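Local structure of putative alpha-ketoglutarate-dependent taurine dioxygenase (Burkholderia xenovorans, 5HSX) at residues Gly148-Ala158 with Val247-Trp258. The protein probably acts as an iron(II)- and 2-oxoglutarate-dependent dioxygenase of the TauD/TfdA family, although its substrate is not established. Numbering follows the deposited sequence.
Sequences GDTQWTNLVAA and VTRPEFTVRFKW. With EDO (1,2-ethanediol), chain O.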
loop_
_atom_site.group_PDB
_atom_site.type_symbol
_atom_site.label_atom_id
_atom_site.label_comp_id
_atom_site.label_asym_id
_atom_site.label_seq_id
_atom_site.Cartn_x
_atom_site.Cartn_y
_atom_site.Cartn_z
ATOM N N GLY B 148 8.696 1.822 -8.384
ATOM C CA GLY B 148 8.635 0.435 -8.795
ATOM C C GLY B 148 8.341 -0.579 -7.711
ATOM O O GLY B 148 8.629 -1.764 -7.913
ATOM N N ASP B 149 7.792 -0.161 -6.567
ATOM C CA ASP B 149 7.471 -1.104 -5.502
ATOM C C ASP B 149 6.384 -2.079 -5.956
ATOM O O ASP B 149 5.538 -1.751 -6.788
ATOM C CB ASP B 149 6.988 -0.369 -4.244
ATOM C CG ASP B 149 8.071 0.479 -3.572
ATOM O OD1 ASP B 149 9.225 0.559 -4.062
ATOM O OD2 ASP B 149 7.734 1.100 -2.542
ATOM N N THR B 150 6.409 -3.285 -5.387
ATOM C CA THR B 150 5.399 -4.308 -5.627
ATOM C C THR B 150 4.613 -4.538 -4.342
ATOM O O THR B 150 5.153 -4.413 -3.237
ATOM C CB THR B 150 6.044 -5.633 -6.093
ATOM O OG1 THR B 150 6.905 -5.385 -7.213
ATOM C CG2 THR B 150 4.982 -6.657 -6.497
ATOM N N GLN B 151 3.329 -4.874 -4.481
ATOM C CA GLN B 151 2.508 -5.201 -3.325
ATOM C C GLN B 151 1.858 -6.565 -3.504
ATOM O O GLN B 151 1.570 -6.999 -4.623
ATOM C CB GLN B 151 1.414 -4.160 -3.071
ATOM C CG GLN B 151 1.935 -2.718 -2.981
ATOM C CD GLN B 151 0.922 -1.777 -2.369
ATOM O OE1 GLN B 151 0.306 -2.094 -1.356
ATOM N NE2 GLN B 151 0.753 -0.597 -2.979
ATOM N N TRP B 152 1.609 -7.223 -2.373
ATOM C CA TRP B 152 0.880 -8.480 -2.325
ATOM C C TRP B 152 -0.254 -8.370 -1.313
ATOM O O TRP B 152 -0.167 -7.615 -0.339
ATOM C CB TRP B 152 1.790 -9.669 -1.918
ATOM C CG TRP B 152 2.773 -10.120 -2.970
ATOM C CD1 TRP B 152 2.666 -11.222 -3.780
ATOM C CD2 TRP B 152 4.017 -9.499 -3.302
ATOM N NE1 TRP B 152 3.762 -11.312 -4.604
ATOM C CE2 TRP B 152 4.609 -10.268 -4.329
ATOM C CE3 TRP B 152 4.691 -8.368 -2.831
ATOM C CZ2 TRP B 152 5.844 -9.938 -4.893
ATOM C CZ3 TRP B 152 5.920 -8.036 -3.401
ATOM C CH2 TRP B 152 6.480 -8.822 -4.413
ATOM N N THR B 153 -1.301 -9.164 -1.516
ATOM C CA THR B 153 -2.367 -9.234 -0.534
ATOM C C THR B 153 -2.648 -10.690 -0.191
ATOM O O THR B 153 -2.464 -11.584 -1.017
ATOM C CB THR B 153 -3.629 -8.534 -1.020
ATOM O OG1 THR B 153 -4.597 -8.546 0.035
ATOM C CG2 THR B 153 -4.195 -9.212 -2.294
ATOM N N ASN B 154 -3.095 -10.907 1.045
ATOM C CA ASN B 154 -3.263 -12.243 1.613
ATOM C C ASN B 154 -4.714 -12.671 1.405
ATOM O O ASN B 154 -5.610 -12.217 2.116
ATOM C CB ASN B 154 -2.876 -12.209 3.091
ATOM C CG ASN B 154 -3.023 -13.543 3.777
ATOM O OD1 ASN B 154 -3.717 -14.439 3.297
ATOM N ND2 ASN B 154 -2.376 -13.678 4.926
ATOM N N LEU B 155 -4.948 -13.564 0.433
ATOM C CA LEU B 155 -6.313 -13.987 0.115
ATOM C C LEU B 155 -6.905 -14.908 1.175
ATOM O O LEU B 155 -8.131 -15.066 1.229
ATOM C CB LEU B 155 -6.337 -14.691 -1.243
ATOM C CG LEU B 155 -5.842 -13.803 -2.402
ATOM C CD1 LEU B 155 -5.928 -14.580 -3.715
ATOM C CD2 LEU B 155 -6.648 -12.543 -2.477
ATOM N N VAL B 156 -6.069 -15.527 1.999
ATOM C CA VAL B 156 -6.581 -16.388 3.065
ATOM C C VAL B 156 -7.102 -15.536 4.214
ATOM O O VAL B 156 -8.223 -15.732 4.705
ATOM C CB VAL B 156 -5.487 -17.360 3.536
ATOM C CG1 VAL B 156 -5.939 -18.088 4.800
ATOM C CG2 VAL B 156 -5.150 -18.376 2.426
ATOM N N ALA B 157 -6.298 -14.561 4.641
ATOM C CA ALA B 157 -6.770 -13.580 5.616
ATOM C C ALA B 157 -8.041 -12.892 5.130
ATOM O O ALA B 157 -8.991 -12.704 5.907
ATOM C CB ALA B 157 -5.671 -12.553 5.901
ATOM N N ALA B 158 -8.078 -12.506 3.847
ATOM C CA ALA B 158 -9.260 -11.831 3.321
ATOM C C ALA B 158 -10.493 -12.726 3.415
ATOM O O ALA B 158 -11.561 -12.280 3.850
ATOM C CB ALA B 158 -9.023 -11.386 1.878
ATOM N N VAL B 247 -10.527 -7.374 -0.658
ATOM C CA VAL B 247 -9.202 -7.996 -0.695
ATOM C C VAL B 247 -8.085 -6.981 -0.819
ATOM O O VAL B 247 -6.922 -7.339 -0.614
ATOM C CB VAL B 247 -9.001 -9.018 -1.840
ATOM C CG1 VAL B 247 -9.969 -10.173 -1.713
ATOM C CG2 VAL B 247 -9.054 -8.345 -3.226
ATOM N N THR B 248 -8.398 -5.735 -1.165
ATOM C CA THR B 248 -7.379 -4.712 -1.261
ATOM C C THR B 248 -7.304 -3.845 -0.011
ATOM O O THR B 248 -6.603 -2.827 -0.028
ATOM C CB THR B 248 -7.596 -3.841 -2.519
ATOM O OG1 THR B 248 -8.945 -3.367 -2.583
ATOM C CG2 THR B 248 -7.311 -4.662 -3.772
ATOM N N ARG B 249 -7.972 -4.230 1.078
ATOM C CA ARG B 249 -7.847 -3.450 2.306
ATOM C C ARG B 249 -6.411 -3.520 2.825
ATOM O O ARG B 249 -5.775 -4.579 2.753
ATOM C CB ARG B 249 -8.840 -3.930 3.372
ATOM C CG ARG B 249 -10.271 -3.493 3.015
ATOM C CD ARG B 249 -11.078 -3.046 4.212
ATOM N NE ARG B 249 -11.270 -4.123 5.178
ATOM C CZ ARG B 249 -12.258 -5.016 5.136
ATOM N NH1 ARG B 249 -12.325 -5.945 6.086
ATOM N NH2 ARG B 249 -13.174 -4.992 4.151
ATOM N N PRO B 250 -5.859 -2.396 3.311
ATOM C CA PRO B 250 -4.435 -2.356 3.701
ATOM C C PRO B 250 -4.036 -3.397 4.724
ATOM O O PRO B 250 -2.875 -3.828 4.732
ATOM C CB PRO B 250 -4.269 -0.932 4.268
ATOM C CG PRO B 250 -5.354 -0.139 3.640
ATOM C CD PRO B 250 -6.513 -1.081 3.425
ATOM N N GLU B 251 -4.954 -3.808 5.598
ATOM C CA GLU B 251 -4.613 -4.798 6.614
ATOM C C GLU B 251 -4.207 -6.138 6.016
ATOM O O GLU B 251 -3.577 -6.945 6.713
ATOM C CB GLU B 251 -5.794 -5.000 7.558
ATOM C CG GLU B 251 -6.928 -5.784 6.928
ATOM C CD GLU B 251 -8.270 -5.532 7.595
ATOM O OE1 GLU B 251 -8.919 -4.516 7.255
ATOM O OE2 GLU B 251 -8.676 -6.350 8.453
ATOM N N PHE B 252 -4.556 -6.409 4.754
ATOM C CA PHE B 252 -4.203 -7.679 4.122
ATOM C C PHE B 252 -2.931 -7.590 3.286
ATOM O O PHE B 252 -2.528 -8.602 2.710
ATOM C CB PHE B 252 -5.349 -8.191 3.219
ATOM C CG PHE B 252 -6.673 -8.323 3.921
ATOM C CD1 PHE B 252 -6.768 -9.004 5.131
ATOM C CD2 PHE B 252 -7.822 -7.761 3.372
ATOM C CE1 PHE B 252 -7.990 -9.122 5.787
ATOM C CE2 PHE B 252 -9.047 -7.867 4.020
ATOM C CZ PHE B 252 -9.129 -8.553 5.233
ATOM N N THR B 253 -2.274 -6.427 3.217
ATOM C CA THR B 253 -1.249 -6.199 2.205
ATOM C C THR B 253 0.144 -6.011 2.796
ATOM O O THR B 253 0.317 -5.679 3.972
ATOM C CB THR B 253 -1.562 -4.965 1.330
ATOM O OG1 THR B 253 -1.398 -3.763 2.101
ATOM C CG2 THR B 253 -2.972 -5.051 0.775
ATOM N N VAL B 254 1.142 -6.215 1.939
ATOM C CA VAL B 254 2.524 -5.835 2.222
ATOM C C VAL B 254 3.109 -5.189 0.970
ATOM O O VAL B 254 2.776 -5.577 -0.154
ATOM C CB VAL B 254 3.370 -7.051 2.683
ATOM C CG1 VAL B 254 3.528 -8.085 1.545
ATOM C CG2 VAL B 254 4.730 -6.591 3.208
ATOM N N ARG B 255 3.966 -4.189 1.171
ATOM C CA ARG B 255 4.640 -3.472 0.094
ATOM C C ARG B 255 6.139 -3.735 0.176
ATOM O O ARG B 255 6.708 -3.785 1.273
ATOM C CB ARG B 255 4.338 -1.970 0.195
ATOM C CG ARG B 255 4.957 -1.097 -0.898
ATOM C CD ARG B 255 4.337 0.290 -0.831
ATOM N NE ARG B 255 4.976 1.211 -1.759
ATOM C CZ ARG B 255 4.466 2.394 -2.093
ATOM N NH1 ARG B 255 3.300 2.773 -1.594
ATOM N NH2 ARG B 255 5.122 3.189 -2.944
ATOM N N PHE B 256 6.781 -3.898 -0.985
ATOM C CA PHE B 256 8.189 -4.274 -1.074
ATOM C C PHE B 256 8.910 -3.271 -1.957
ATOM O O PHE B 256 8.523 -3.071 -3.112
ATOM C CB PHE B 256 8.335 -5.687 -1.652
ATOM C CG PHE B 256 9.746 -6.221 -1.657
ATOM C CD1 PHE B 256 10.384 -6.550 -0.470
ATOM C CD2 PHE B 256 10.406 -6.450 -2.850
ATOM C CE1 PHE B 256 11.672 -7.068 -0.479
ATOM C CE2 PHE B 256 11.687 -6.981 -2.867
ATOM C CZ PHE B 256 12.320 -7.293 -1.681
ATOM N N LYS B 257 9.961 -2.659 -1.431
ATOM C CA LYS B 257 10.807 -1.776 -2.217
ATOM C C LYS B 257 12.024 -2.564 -2.670
ATOM O O LYS B 257 12.805 -3.047 -1.839
ATOM C CB LYS B 257 11.221 -0.532 -1.431
ATOM C CG LYS B 257 12.132 0.381 -2.248
ATOM C CD LYS B 257 12.350 1.714 -1.554
ATOM C CE LYS B 257 13.103 2.694 -2.459
ATOM N NZ LYS B 257 14.483 2.242 -2.818
ATOM N N TRP B 258 12.167 -2.705 -3.985
ATOM C CA TRP B 258 13.221 -3.523 -4.566
ATOM C C TRP B 258 14.592 -2.881 -4.419
ATOM O O TRP B 258 14.736 -1.657 -4.366
ATOM C CB TRP B 258 12.945 -3.770 -6.050
ATOM C CG TRP B 258 11.766 -4.641 -6.266
ATOM C CD1 TRP B 258 10.459 -4.256 -6.327
ATOM C CD2 TRP B 258 11.778 -6.063 -6.429
ATOM N NE1 TRP B 258 9.655 -5.356 -6.521
ATOM C CE2 TRP B 258 10.445 -6.474 -6.592
ATOM C CE3 TRP B 258 12.793 -7.025 -6.462
ATOM C CZ2 TRP B 258 10.093 -7.809 -6.779
ATOM C CZ3 TRP B 258 12.446 -8.348 -6.655
ATOM C CH2 TRP B 258 11.104 -8.731 -6.802
HETATM C C1 EDO O . 3.203 2.187 -6.059
HETATM O O1 EDO O . 3.390 1.760 -7.415
HETATM C C2 EDO O . 3.112 0.976 -5.133
HETATM O O2 EDO O . 1.972 0.184 -5.495
HETATM O O HOH W 1 10.976 -0.799 -5.677
HETATM O O HOH W 2 7.007 2.708 -5.424
#
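Trp152 and Phe256 run alongside each other on the same face of the sheet, with indole CZ3 3.8 Å from Phe256 CB. One face of the Trp258 indole is covered by Phe256 CE2, and Trp266 and Phe61 extend this aromatic layer toward the neighbouring sheet. At the other end Phe252 is clamped between the CG of Glu251 and helix 155-161: Ala158 CA sits 3.9 Å from the ring centroid, a CH-pi contact, while Ala157 CB touches CD1.

Between these ends the backbones of Thr150 and Trp152 pair with Phe256 and Val254. Beside the aromatic layer, Trp258 NE1 gives Thr150 OG1 a nearly straight bond (2.8 Å, 165°) in the indole plane. Thr153 turns OG1 away from its backbone N (chi1 -175°) and thereby reaches Val247 O at 2.7 Å, tying strand 150-154 to the segment that leads into strand 253-256.

The polar edge belongs to Asp149. Its OD2 receives Arg255 NE at 2.9 Å through the anti lone pair, and a weak bond from NH2 adds to the salt bridge; carboxylate and guanidinium planes are 77° apart, so one oxygen meets the guanidinium edge instead of a coplanar two-oxygen pair. The extended Arg255 also reaches the second subunit, where NH1 bonds weakly to Thr253 O of that chain.

Antiparallel pairing of 150-154 with 253-256 thus forms the edge, within this chain, of one sheet of the cupin-type double-stranded beta-helix characteristic of TauD/TfdA dioxygenases.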